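D-aminopeptidase (Burkholderia sp. LK4, PDB 5TZB) probably releases beta-amino acids from the N terminus of peptides, as a beta-aminopeptidase of the Ntn-hydrolase type belonging to peptidase family S58. Local coordinates at residues D94-E99 with P143-T148; L271-T276 with V326-N331; L286-G291 with A341-E346. All coordinates share one frame; numbering follows the deposited sequence.

Contact 1. Residues D94-E99 with P143-T148; sequences DATGLE and PVVMET
Thr96 and Val145 meet where two chain segments run antiparallel, Ala95 CA lying 4.7 Å from Met146 CA in an irregular pairing. Within this chain, the short and weakly bonded strand 95-96 is outermost in a mixed sheet and is laid beside strand 144-148, part of the layered alpha-beta architecture of an Ntn-type hydrolase. The sound backbone link is Thr96 N to Val145 O at 3.0 Å, made in the carbonyl plane, whereas the return bond from Val145 N to Thr96 O is weak.

The principle illustrated is that side chains and solvent can complete a short edge pairing. Thr96 OG1 gives its proton to Pro143 O at 2.9 Å, arriving from above the carbonyl plane, and accepts a weak bond from Val145 N. At the other end, Glu147 does the work of a backbone partner. Its CG stands between the backbone N and the carbonyl carbon (chi1 58°) and the chain bends again at the next bond, curling OE2 over to take Asp94 N at 2.7 Å on its anti lone pair. Thr116 holds the other carboxylate oxygen, OE1. A water then links the two segments, accepting from Glu147 N and lying within hydrogen-bonding distance of Asp94 O. The Asp94 carboxylate itself faces a neighbouring subunit, where Arg123 forms a salt bridge with it.

The two faces differ. Thr96 and Glu147 both touch Val119 of helix 119-129, while Met146, with Ala95 CB against its CG, packs on strand 260-266 of the second sheet. Gly97, at positive phi (77°), turns the chain into helix 98-104. There Leu98 crosses Val144 at about a right angle, bringing Leu98 CD2 to 4.0 Å from Val144 CG1.

Contact 2. Residues L271-T276 with V326-N331; sequences LPHQCT and VKMVNN
Gln274 NE2 donates to Val329 O at 2.8 Å in a nearly straight bond (163°), with the acceptor lying in the plane of the glutamine amide. Beside it the methyl end of Met328 meets three groups: CE is 3.6 Å from Gln274 NE2, touches Leu271 CD1, and sits at the edge of the His273 ring, 3.7 Å from CE1. Leu271 lays its two branches on the side of the strand that carries Val326 and Met328, CD1 on Met328 CB at 3.7 Å and CD2 on Val326 CG2 at 3.9 Å.

What orients the amide lies at the start of the helix. Gln274 OE1 accepts Leu271 N at 3.0 Å on an in-plane lone pair, so both ends of the amide are engaged and its flip is settled. Gln274 CG also lies over one face of the His273 ring, toward its rim. Two waters connect His273 NE2 to Asn331: one, held only weakly by the histidine and also taking Gln274 NE2, donates to OD1; the other accepts from ND2. A calcium ion lies about 3 Å from the His273 side chain.

Further out, residues 326-329 continue as an antiparallel ladder with a strand of the third subunit, and Phe83 backs Leu271 and Val326. With Leu271 at the N-cap and Gln274 three residues on, the glutamine supplies one half of a capping box: a helix start fastened to a strand that carries its sheet across a subunit interface.

Contact 3. Residues L286-G291 with A341-E346; sequences LARVGG and AAEAVE
Glu346 reaches Arg288 fully stretched, its CG anti to the backbone N (chi1 -174°) and the chain extended beyond, while the arginine is straight as far as CD and then bends sharply at chi3 (-31°). This kink sets the guanidinium with its edge toward helix 331-355, so that NE and NH1 both address a single oxygen. Arg288 NE lies 2.9 Å and Arg288 NH1 3.0 Å from Glu346 OE1. Each bond is bent and weak by itself, and the two planar groups are 53° apart: the salt bridge is a forked grip on one oxygen, made at the guanidinium edge, unlike a flat two-by-two pairing.

Carbon atoms surround the charged groups. Val289 CG2 presses on Glu346 CG at 3.6 Å, and Ala342 CB comes within 3.7 Å of Arg288 NH1. Nearby Glu343 is turned to Arg203 instead.

Arg288 and Val289 belong to the last turn of helix 272-289, which closes in a Schellman motif. Gly290, with positive phi, is the C-prime residue, and Gly291 N returns to Leu286 O at 3.0 Å. The fourth subunit borders this helix end, where its Arg288 NE donates to Ala287 O. Because the ion pair is buried between two helices, each charge probably favours the ionised state of the other, although the skewed geometry implies attraction more than tightly directed bonding.

From the N terminus, contact 1 comes first: residues 94-99 pair with 143-148, closing a loop that holds strand 111-115 and helix 119-129, and it is complete before either of the others opens. Contacts 2 and 3 then interlock. Helix 272-289 supplies the first segment of both, its start to contact 2 and its end to contact 3. Strand 323-329 and helix 331-355, consecutive in the chain, return in the same order, so the two closures cross. Contact 1 thus joins an outermost strand to its neighbour, whereas the crossed pair ties the start of one helix to a strand and its end to a second helix. The three are separate, with centres 21 to 23 Å apart.

Contact 1. Residues D94-E99 with P143-T148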
ATOM      1  N   ASP C  94      -2.625  -4.395  16.943  1.00 17.67           N
ATOM      2  CA  ASP C  94      -1.219  -4.046  17.071  1.00 18.25           C
ATOM      3  C   ASP C  94      -0.332  -5.223  16.671  1.00 17.82           C
ATOM      4  O   ASP C  94      -0.700  -6.394  16.849  1.00 18.70           O
ATOM      5  CB  ASP C  94      -0.922  -3.630  18.506  1.00 19.59           C
ATOM      6  CG  ASP C  94      -0.011  -2.422  18.596  1.00 21.20           C
ATOM      7  OD1 ASP C  94       0.661  -2.081  17.608  1.00 19.85           O
ATOM      8  OD2 ASP C  94       0.030  -1.817  19.683  1.00 25.16           O
ATOM      9  N   ALA C  95       0.843  -4.918  16.141  1.00 17.07           N
ATOM     10  CA  ALA C  95       1.794  -5.964  15.768  1.00 17.45           C
ATOM     11  C   ALA C  95       3.234  -5.438  15.740  1.00 19.09           C
ATOM     12  O   ALA C  95       3.459  -4.238  15.541  1.00 20.32           O
ATOM     13  CB  ALA C  95       1.425  -6.558  14.420  1.00 15.84           C
ATOM     14  N   THR C  96       4.204  -6.326  15.967  1.00 18.64           N
ATOM     15  CA  THR C  96       5.612  -5.946  15.824  1.00 16.91           C
ATOM     16  C   THR C  96       6.228  -6.730  14.674  1.00 15.05           C
ATOM     17  O   THR C  96       5.661  -7.728  14.227  1.00 14.85           O
ATOM     18  CB  THR C  96       6.427  -6.165  17.134  1.00 18.13           C
ATOM     19  OG1 THR C  96       6.438  -7.555  17.485  1.00 19.99           O
ATOM     20  CG2 THR C  96       5.810  -5.380  18.269  1.00 17.99           C
ATOM     21  N   GLY C  97       7.334  -6.223  14.133  1.00 12.67           N
ATOM     22  CA  GLY C  97       8.101  -6.934  13.115  1.00 15.92           C
ATOM     23  C   GLY C  97       7.534  -6.914  11.707  1.00 16.58           C
ATOM     24  O   GLY C  97       8.096  -7.525  10.795  1.00 16.48           O
ATOM     25  N   LEU C  98       6.434  -6.197  11.490  1.00 17.52           N
ATOM     26  CA  LEU C  98       5.795  -6.269  10.178  1.00 16.05           C
ATOM     27  C   LEU C  98       6.429  -5.380   9.115  1.00 13.64           C
ATOM     28  O   LEU C  98       6.282  -5.649   7.919  1.00 12.76           O
ATOM     29  CB  LEU C  98       4.307  -5.930  10.282  1.00 17.42           C
ATOM     30  CG  LEU C  98       3.422  -6.889  11.085  1.00 19.21           C
ATOM     31  CD1 LEU C  98       1.956  -6.614  10.791  1.00 19.35           C
ATOM     32  CD2 LEU C  98       3.773  -8.331  10.806  1.00 19.60           C
ATOM     33  N   GLU C  99       7.117  -4.315   9.510  1.00 13.28           N
ATOM     34  CA  GLU C  99       7.624  -3.393   8.487  1.00 13.33           C
ATOM     35  C   GLU C  99       8.697  -4.006   7.591  1.00 12.60           C
ATOM     36  O   GLU C  99       8.710  -3.743   6.384  1.00 12.14           O
ATOM     37  CB  GLU C  99       8.153  -2.102   9.120  1.00 12.67           C
ATOM     38  CG  GLU C  99       7.060  -1.299   9.834  1.00 12.36           C
ATOM     39  CD  GLU C  99       5.830  -0.991   8.960  1.00 13.34           C
ATOM     40  OE1 GLU C  99       5.930  -0.817   7.710  1.00 11.32           O
ATOM     41  OE2 GLU C  99       4.736  -0.900   9.551  1.00 15.52           O
ATOM     42  N   PRO C 143      11.220  -9.453  16.096  1.00 15.03           N
ATOM     43  CA  PRO C 143      10.213 -10.528  16.177  1.00 15.86           C
ATOM     44  C   PRO C 143       8.796 -10.110  15.737  1.00 16.40           C
ATOM     45  O   PRO C 143       8.394  -8.954  15.898  1.00 15.56           O
ATOM     46  CB  PRO C 143      10.219 -10.912  17.661  1.00 16.33           C
ATOM     47  CG  PRO C 143      11.544 -10.364  18.212  1.00 17.16           C
ATOM     48  CD  PRO C 143      11.799  -9.130  17.408  1.00 16.10           C
ATOM     49  N   VAL C 144       8.052 -11.057  15.175  1.00 16.26           N
ATOM     50  CA  VAL C 144       6.675 -10.801  14.789  1.00 15.85           C
ATOM     51  C   VAL C 144       5.744 -11.231  15.912  1.00 16.68           C
ATOM     52  O   VAL C 144       5.675 -12.409  16.259  1.00 17.41           O
ATOM     53  CB  VAL C 144       6.288 -11.535  13.482  1.00 15.81           C
ATOM     54  CG1 VAL C 144       4.784 -11.336  13.174  1.00 15.17           C
ATOM     55  CG2 VAL C 144       7.154 -11.039  12.301  1.00 15.11           C
ATOM     56  N   VAL C 145       5.038 -10.270  16.496  1.00 16.49           N
ATOM     57  CA  VAL C 145       4.083 -10.569  17.546  1.00 17.17           C
ATOM     58  C   VAL C 145       2.763  -9.945  17.138  1.00 18.14           C
ATOM     59  O   VAL C 145       2.730  -8.794  16.690  1.00 16.87           O
ATOM     60  CB  VAL C 145       4.529 -10.040  18.920  1.00 17.77           C
ATOM     61  CG1 VAL C 145       3.509 -10.418  19.998  1.00 18.02           C
ATOM     62  CG2 VAL C 145       5.892 -10.604  19.283  1.00 17.35           C
ATOM     63  N   MET C 146       1.688 -10.731  17.223  1.00 18.95           N
ATOM     64  CA  MET C 146       0.359 -10.255  16.871  1.00 17.58           C
ATOM     65  C   MET C 146      -0.562 -10.512  18.048  1.00 18.14           C
ATOM     66  O   MET C 146      -0.177 -11.209  18.986  1.00 18.48           O
ATOM     67  CB  MET C 146      -0.126 -10.934  15.593  1.00 16.83           C
ATOM     68  CG  MET C 146       0.715 -10.538  14.372  1.00 17.50           C
ATOM     69  SD  MET C 146       0.227 -11.362  12.850  1.00 23.65           S
ATOM     70  CE  MET C 146       0.942 -12.982  13.124  1.00 22.48           C
ATOM     71  N   GLU C 147      -1.772  -9.950  18.016  1.00 17.36           N
ATOM     72  CA  GLU C 147      -2.622  -9.980  19.193  1.00 17.66           C
ATOM     73  C   GLU C 147      -4.111  -9.938  18.886  1.00 17.97           C
ATOM     74  O   GLU C 147      -4.517  -9.518  17.803  1.00 17.66           O
ATOM     75  CB  GLU C 147      -2.285  -8.801  20.116  1.00 18.02           C
ATOM     76  CG  GLU C 147      -2.420  -7.419  19.473  1.00 17.51           C
ATOM     77  CD  GLU C 147      -3.874  -6.922  19.363  1.00 18.56           C
ATOM     78  OE1 GLU C 147      -4.741  -7.361  20.155  1.00 18.54           O
ATOM     79  OE2 GLU C 147      -4.138  -6.079  18.479  1.00 18.34           O
ATOM     80  N   THR C 148      -4.910 -10.374  19.854  1.00 17.97           N
ATOM     81  CA  THR C 148      -6.333 -10.043  19.898  1.00 18.56           C
ATOM     82  C   THR C 148      -6.681  -9.655  21.355  1.00 18.39           C
ATOM     83  O   THR C 148      -5.879  -9.861  22.271  1.00 18.19           O
ATOM     84  CB  THR C 148      -7.212 -11.208  19.389  1.00 19.34           C
ATOM     85  OG1 THR C 148      -6.942 -12.375  20.166  1.00 20.11           O
ATOM     86  CG2 THR C 148      -6.903 -11.519  17.905  1.00 19.41           C
TER
HETATM   87  O   HOH W   1      -2.325  -8.233  15.657  1.00 20.12           O

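Contact 2. Residues L271-T276 with V326-N331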
ATOM      1  N   LEU C 271       7.854 -16.446  -3.538  1.00 14.66           N
ATOM      2  CA  LEU C 271       8.608 -15.197  -3.364  1.00 13.91           C
ATOM      3  C   LEU C 271       7.832 -14.232  -2.457  1.00 14.71           C
ATOM      4  O   LEU C 271       6.625 -14.427  -2.260  1.00 13.96           O
ATOM      5  CB  LEU C 271       8.870 -14.546  -4.723  1.00 13.06           C
ATOM      6  CG  LEU C 271       9.685 -15.376  -5.714  1.00 13.62           C
ATOM      7  CD1 LEU C 271       9.875 -14.609  -7.006  1.00 14.27           C
ATOM      8  CD2 LEU C 271      11.025 -15.756  -5.093  1.00 13.30           C
ATOM      9  N   PRO C 272       8.512 -13.185  -1.919  1.00 13.93           N
ATOM     10  CA  PRO C 272       7.828 -12.209  -1.053  1.00 13.53           C
ATOM     11  C   PRO C 272       6.511 -11.678  -1.648  1.00 12.07           C
ATOM     12  O   PRO C 272       5.506 -11.727  -0.947  1.00 13.64           O
ATOM     13  CB  PRO C 272       8.867 -11.091  -0.910  1.00 13.84           C
ATOM     14  CG  PRO C 272      10.162 -11.838  -0.926  1.00 13.08           C
ATOM     15  CD  PRO C 272       9.967 -12.949  -1.947  1.00 12.86           C
ATOM     16  N   HIS C 273       6.481 -11.273  -2.915  1.00 11.90           N
ATOM     17  CA  HIS C 273       5.248 -10.712  -3.476  1.00 11.79           C
ATOM     18  C   HIS C 273       4.140 -11.764  -3.562  1.00 13.14           C
ATOM     19  O   HIS C 273       2.953 -11.424  -3.501  1.00 14.80           O
ATOM     20  CB  HIS C 273       5.506 -10.077  -4.855  1.00 11.53           C
ATOM     21  CG  HIS C 273       5.509 -11.046  -6.005  1.00 12.48           C
ATOM     22  ND1 HIS C 273       6.624 -11.774  -6.361  1.00 12.20           N
ATOM     23  CD2 HIS C 273       4.560 -11.337  -6.929  1.00 13.74           C
ATOM     24  CE1 HIS C 273       6.355 -12.498  -7.437  1.00 13.54           C
ATOM     25  NE2 HIS C 273       5.108 -12.258  -7.798  1.00 14.28           N
ATOM     26  N   GLN C 274       4.523 -13.032  -3.662  1.00 12.05           N
ATOM     27  CA  GLN C 274       3.551 -14.134  -3.745  1.00 13.18           C
ATOM     28  C   GLN C 274       2.996 -14.482  -2.363  1.00 12.17           C
ATOM     29  O   GLN C 274       1.867 -14.958  -2.229  1.00 14.36           O
ATOM     30  CB  GLN C 274       4.196 -15.369  -4.393  1.00 13.92           C
ATOM     31  CG  GLN C 274       4.732 -15.110  -5.800  1.00 14.08           C
ATOM     32  CD  GLN C 274       5.273 -16.381  -6.450  1.00 14.65           C
ATOM     33  OE1 GLN C 274       6.162 -17.034  -5.907  1.00 15.77           O
ATOM     34  NE2 GLN C 274       4.733 -16.734  -7.608  1.00 14.45           N
ATOM     35  N   CYS C 275       3.811 -14.289  -1.336  1.00 11.21           N
ATOM     36  CA  CYS C 275       3.342 -14.461   0.033  1.00 11.48           C
ATOM     37  C   CYS C 275       2.278 -13.407   0.391  1.00 12.43           C
ATOM     38  O   CYS C 275       1.345 -13.682   1.142  1.00 12.25           O
ATOM     39  CB  CYS C 275       4.518 -14.401   0.997  1.00 11.89           C
ATOM     40  SG  CYS C 275       5.646 -15.845   0.921  1.00 15.63           S
ATOM     41  N   THR C 276       2.441 -12.197  -0.134  1.00 13.92           N
ATOM     42  CA  THR C 276       1.445 -11.133   0.051  1.00 14.30           C
ATOM     43  C   THR C 276       0.119 -11.546  -0.578  1.00 14.71           C
ATOM     44  O   THR C 276      -0.958 -11.367   0.014  1.00 14.55           O
ATOM     45  CB  THR C 276       1.921  -9.805  -0.565  1.00 14.03           C
ATOM     46  OG1 THR C 276       3.182  -9.464   0.009  1.00 14.24           O
ATOM     47  CG2 THR C 276       0.916  -8.657  -0.291  1.00 20.10           C
ATOM     48  N   VAL C 326      16.910 -18.696  -6.319  1.00 16.99           N
ATOM     49  CA  VAL C 326      15.685 -19.065  -5.626  1.00 16.86           C
ATOM     50  C   VAL C 326      14.681 -19.557  -6.645  1.00 18.33           C
ATOM     51  O   VAL C 326      14.860 -19.352  -7.838  1.00 19.22           O
ATOM     52  CB  VAL C 326      15.090 -17.874  -4.822  1.00 17.70           C
ATOM     53  CG1 VAL C 326      16.030 -17.482  -3.695  1.00 17.67           C
ATOM     54  CG2 VAL C 326      14.807 -16.682  -5.745  1.00 16.28           C
ATOM     55  N   LYS C 327      13.630 -20.213  -6.163  1.00 18.79           N
ATOM     56  CA  LYS C 327      12.561 -20.722  -7.005  1.00 20.33           C
ATOM     57  C   LYS C 327      11.269 -19.951  -6.805  1.00 19.47           C
ATOM     58  O   LYS C 327      10.986 -19.481  -5.709  1.00 17.94           O
ATOM     59  CB  LYS C 327      12.303 -22.196  -6.720  1.00 23.50           C
ATOM     60  CG  LYS C 327      13.418 -23.104  -7.154  1.00 26.58           C
ATOM     61  CD  LYS C 327      13.022 -24.536  -6.862  1.00 28.29           C
ATOM     62  CE  LYS C 327      14.161 -25.482  -7.178  1.00 28.87           C
ATOM     63  NZ  LYS C 327      13.762 -26.873  -6.828  1.00 30.33           N
ATOM     64  N   MET C 328      10.480 -19.868  -7.864  1.00 19.82           N
ATOM     65  CA  MET C 328       9.191 -19.218  -7.787  1.00 19.90           C
ATOM     66  C   MET C 328       8.108 -20.133  -8.348  1.00 17.45           C
ATOM     67  O   MET C 328       8.278 -20.768  -9.397  1.00 17.48           O
ATOM     68  CB  MET C 328       9.231 -17.879  -8.519  1.00 21.81           C
ATOM     69  CG  MET C 328       8.546 -17.830  -9.862  1.00 23.46           C
ATOM     70  SD  MET C 328       8.589 -16.154 -10.561  1.00 27.98           S
ATOM     71  CE  MET C 328       7.342 -15.318  -9.601  1.00 38.31           C
ATOM     72  N   VAL C 329       7.005 -20.217  -7.628  1.00 15.52           N
ATOM     73  CA  VAL C 329       5.849 -20.949  -8.115  1.00 14.16           C
ATOM     74  C   VAL C 329       5.348 -20.159  -9.313  1.00 12.94           C
ATOM     75  O   VAL C 329       5.225 -18.940  -9.239  1.00 14.84           O
ATOM     76  CB  VAL C 329       4.737 -21.090  -7.021  1.00 12.25           C
ATOM     77  CG1 VAL C 329       3.424 -21.646  -7.606  1.00 11.83           C
ATOM     78  CG2 VAL C 329       5.220 -21.975  -5.860  1.00 12.86           C
ATOM     79  N   ASN C 330       5.120 -20.826 -10.437  1.00 11.21           N
ATOM     80  CA  ASN C 330       4.563 -20.152 -11.603  1.00 12.36           C
ATOM     81  C   ASN C 330       3.110 -19.777 -11.355  1.00 13.22           C
ATOM     82  O   ASN C 330       2.389 -20.510 -10.656  1.00 13.01           O
ATOM     83  CB  ASN C 330       4.715 -21.034 -12.853  1.00 12.41           C
ATOM     84  CG  ASN C 330       6.168 -21.078 -13.336  1.00 14.34           C
ATOM     85  OD1 ASN C 330       6.842 -20.052 -13.349  1.00 15.32           O
ATOM     86  ND2 ASN C 330       6.675 -22.267 -13.646  1.00 15.88           N
ATOM     87  N   ASN C 331       2.681 -18.643 -11.918  1.00 12.84           N
ATOM     88  CA  ASN C 331       1.372 -18.096 -11.577  1.00 15.22           C
ATOM     89  C   ASN C 331       0.227 -18.999 -12.008  1.00 16.39           C
ATOM     90  O   ASN C 331      -0.870 -18.929 -11.429  1.00 18.15           O
ATOM     91  CB  ASN C 331       1.202 -16.691 -12.162  1.00 15.42           C
ATOM     92  CG  ASN C 331       2.021 -15.632 -11.406  1.00 15.39           C
ATOM     93  OD1 ASN C 331       2.314 -15.785 -10.219  1.00 16.03           O
ATOM     94  ND2 ASN C 331       2.403 -14.571 -12.098  1.00 14.75           N
TER
HETATM   95  O   HOH W   2       2.773 -14.258  -8.253  1.00 10.04           O
HETATM   96  O   HOH W   3       4.537 -12.735 -10.637  1.00 14.47           O

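Contact 3. Residues L286-G291 with A341-E346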
ATOM      1  N   LEU C 286     -12.029 -16.014   6.111  1.00 16.49           N
ATOM      2  CA  LEU C 286     -12.713 -15.306   7.200  1.00 16.71           C
ATOM      3  C   LEU C 286     -14.119 -14.868   6.791  1.00 16.57           C
ATOM      4  O   LEU C 286     -15.073 -15.011   7.563  1.00 18.86           O
ATOM      5  CB  LEU C 286     -11.885 -14.079   7.633  1.00 13.51           C
ATOM      6  CG  LEU C 286     -12.512 -13.069   8.603  1.00 13.67           C
ATOM      7  CD1 LEU C 286     -12.880 -13.723   9.944  1.00 14.17           C
ATOM      8  CD2 LEU C 286     -11.576 -11.852   8.804  1.00 16.05           C
ATOM      9  N   ALA C 287     -14.243 -14.350   5.569  1.00 15.95           N
ATOM     10  CA  ALA C 287     -15.532 -13.873   5.060  1.00 15.78           C
ATOM     11  C   ALA C 287     -16.549 -15.002   4.995  1.00 16.25           C
ATOM     12  O   ALA C 287     -17.728 -14.782   5.250  1.00 15.45           O
ATOM     13  CB  ALA C 287     -15.378 -13.244   3.681  1.00 14.51           C
ATOM     14  N   ARG C 288     -16.091 -16.198   4.626  1.00 16.41           N
ATOM     15  CA  ARG C 288     -17.009 -17.330   4.454  1.00 16.53           C
ATOM     16  C   ARG C 288     -17.556 -17.849   5.792  1.00 16.70           C
ATOM     17  O   ARG C 288     -18.587 -18.521   5.819  1.00 18.48           O
ATOM     18  CB  ARG C 288     -16.347 -18.456   3.617  1.00 20.70           C
ATOM     19  CG  ARG C 288     -16.229 -18.015   2.154  1.00 22.30           C
ATOM     20  CD  ARG C 288     -15.600 -18.974   1.134  1.00 25.42           C
ATOM     21  NE  ARG C 288     -14.571 -19.864   1.634  1.00 27.39           N
ATOM     22  CZ  ARG C 288     -13.637 -20.432   0.869  1.00 28.19           C
ATOM     23  NH1 ARG C 288     -12.736 -21.239   1.420  1.00 27.75           N
ATOM     24  NH2 ARG C 288     -13.576 -20.175  -0.437  1.00 27.62           N
ATOM     25  N   VAL C 289     -16.890 -17.533   6.900  1.00 16.28           N
ATOM     26  CA  VAL C 289     -17.408 -17.901   8.225  1.00 17.17           C
ATOM     27  C   VAL C 289     -18.313 -16.791   8.799  1.00 18.09           C
ATOM     28  O   VAL C 289     -19.107 -17.032   9.731  1.00 17.63           O
ATOM     29  CB  VAL C 289     -16.261 -18.220   9.195  1.00 17.18           C
ATOM     30  CG1 VAL C 289     -16.782 -18.795  10.509  1.00 17.85           C
ATOM     31  CG2 VAL C 289     -15.309 -19.209   8.542  1.00 17.48           C
ATOM     32  N   GLY C 290     -18.203 -15.583   8.235  1.00 15.53           N
ATOM     33  CA  GLY C 290     -19.065 -14.479   8.622  1.00 15.61           C
ATOM     34  C   GLY C 290     -18.347 -13.282   9.218  1.00 16.86           C
ATOM     35  O   GLY C 290     -18.964 -12.474   9.920  1.00 17.77           O
ATOM     36  N   GLY C 291     -17.046 -13.174   8.951  1.00 16.90           N
ATOM     37  CA  GLY C 291     -16.232 -12.082   9.451  1.00 15.45           C
ATOM     38  C   GLY C 291     -15.905 -11.011   8.434  1.00 15.38           C
ATOM     39  O   GLY C 291     -16.407 -11.031   7.301  1.00 15.42           O
ATOM     40  N   ALA C 341      -5.406 -22.057   0.861  1.00 14.27           N
ATOM     41  CA  ALA C 341      -5.250 -21.165   1.994  1.00 12.69           C
ATOM     42  C   ALA C 341      -6.603 -20.715   2.481  1.00 14.78           C
ATOM     43  O   ALA C 341      -6.844 -20.682   3.688  1.00 14.26           O
ATOM     44  CB  ALA C 341      -4.359 -19.941   1.645  1.00 12.22           C
ATOM     45  N   ALA C 342      -7.486 -20.387   1.539  1.00 15.33           N
ATOM     46  CA  ALA C 342      -8.820 -19.925   1.894  1.00 17.32           C
ATOM     47  C   ALA C 342      -9.565 -20.999   2.671  1.00 17.70           C
ATOM     48  O   ALA C 342     -10.194 -20.708   3.687  1.00 17.43           O
ATOM     49  CB  ALA C 342      -9.611 -19.521   0.635  1.00 17.63           C
ATOM     50  N   GLU C 343      -9.473 -22.248   2.213  1.00 18.88           N
ATOM     51  CA  GLU C 343     -10.110 -23.367   2.923  1.00 18.76           C
ATOM     52  C   GLU C 343      -9.499 -23.612   4.301  1.00 19.08           C
ATOM     53  O   GLU C 343     -10.228 -23.898   5.270  1.00 19.31           O
ATOM     54  CB  GLU C 343     -10.013 -24.667   2.108  1.00 17.61           C
ATOM     55  CG  GLU C 343     -10.914 -24.717   0.879  1.00 19.03           C
ATOM     56  CD  GLU C 343     -11.021 -26.105   0.256  1.00 20.79           C
ATOM     57  OE1 GLU C 343     -10.518 -27.103   0.836  1.00 20.21           O
ATOM     58  OE2 GLU C 343     -11.624 -26.190  -0.834  1.00 22.75           O
ATOM     59  N   ALA C 344      -8.164 -23.541   4.373  1.00 18.09           N
ATOM     60  CA  ALA C 344      -7.450 -23.819   5.616  1.00 17.55           C
ATOM     61  C   ALA C 344      -7.852 -22.824   6.697  1.00 18.35           C
ATOM     62  O   ALA C 344      -8.078 -23.201   7.847  1.00 18.02           O
ATOM     63  CB  ALA C 344      -5.959 -23.770   5.385  1.00 17.54           C
ATOM     64  N   VAL C 345      -7.949 -21.551   6.315  1.00 18.27           N
ATOM     65  CA  VAL C 345      -8.367 -20.499   7.235  1.00 17.63           C
ATOM     66  C   VAL C 345      -9.820 -20.687   7.669  1.00 18.83           C
ATOM     67  O   VAL C 345     -10.141 -20.566   8.860  1.00 19.72           O
ATOM     68  CB  VAL C 345      -8.191 -19.107   6.600  1.00 15.78           C
ATOM     69  CG1 VAL C 345      -8.868 -18.031   7.458  1.00 16.11           C
ATOM     70  CG2 VAL C 345      -6.719 -18.819   6.408  1.00 14.75           C
ATOM     71  N   GLU C 346     -10.697 -20.989   6.713  1.00 18.27           N
ATOM     72  CA  GLU C 346     -12.099 -21.207   7.037  1.00 19.74           C
ATOM     73  C   GLU C 346     -12.239 -22.341   8.066  1.00 19.62           C
ATOM     74  O   GLU C 346     -12.920 -22.181   9.078  1.00 18.82           O
ATOM     75  CB  GLU C 346     -12.916 -21.521   5.772  1.00 20.81           C
ATOM     76  CG  GLU C 346     -14.430 -21.632   5.995  1.00 22.13           C
ATOM     77  CD  GLU C 346     -15.193 -21.956   4.714  1.00 22.38           C
ATOM     78  OE1 GLU C 346     -14.564 -21.971   3.640  1.00 21.53           O
ATOM     79  OE2 GLU C 346     -16.413 -22.220   4.778  1.00 23.72           O
TER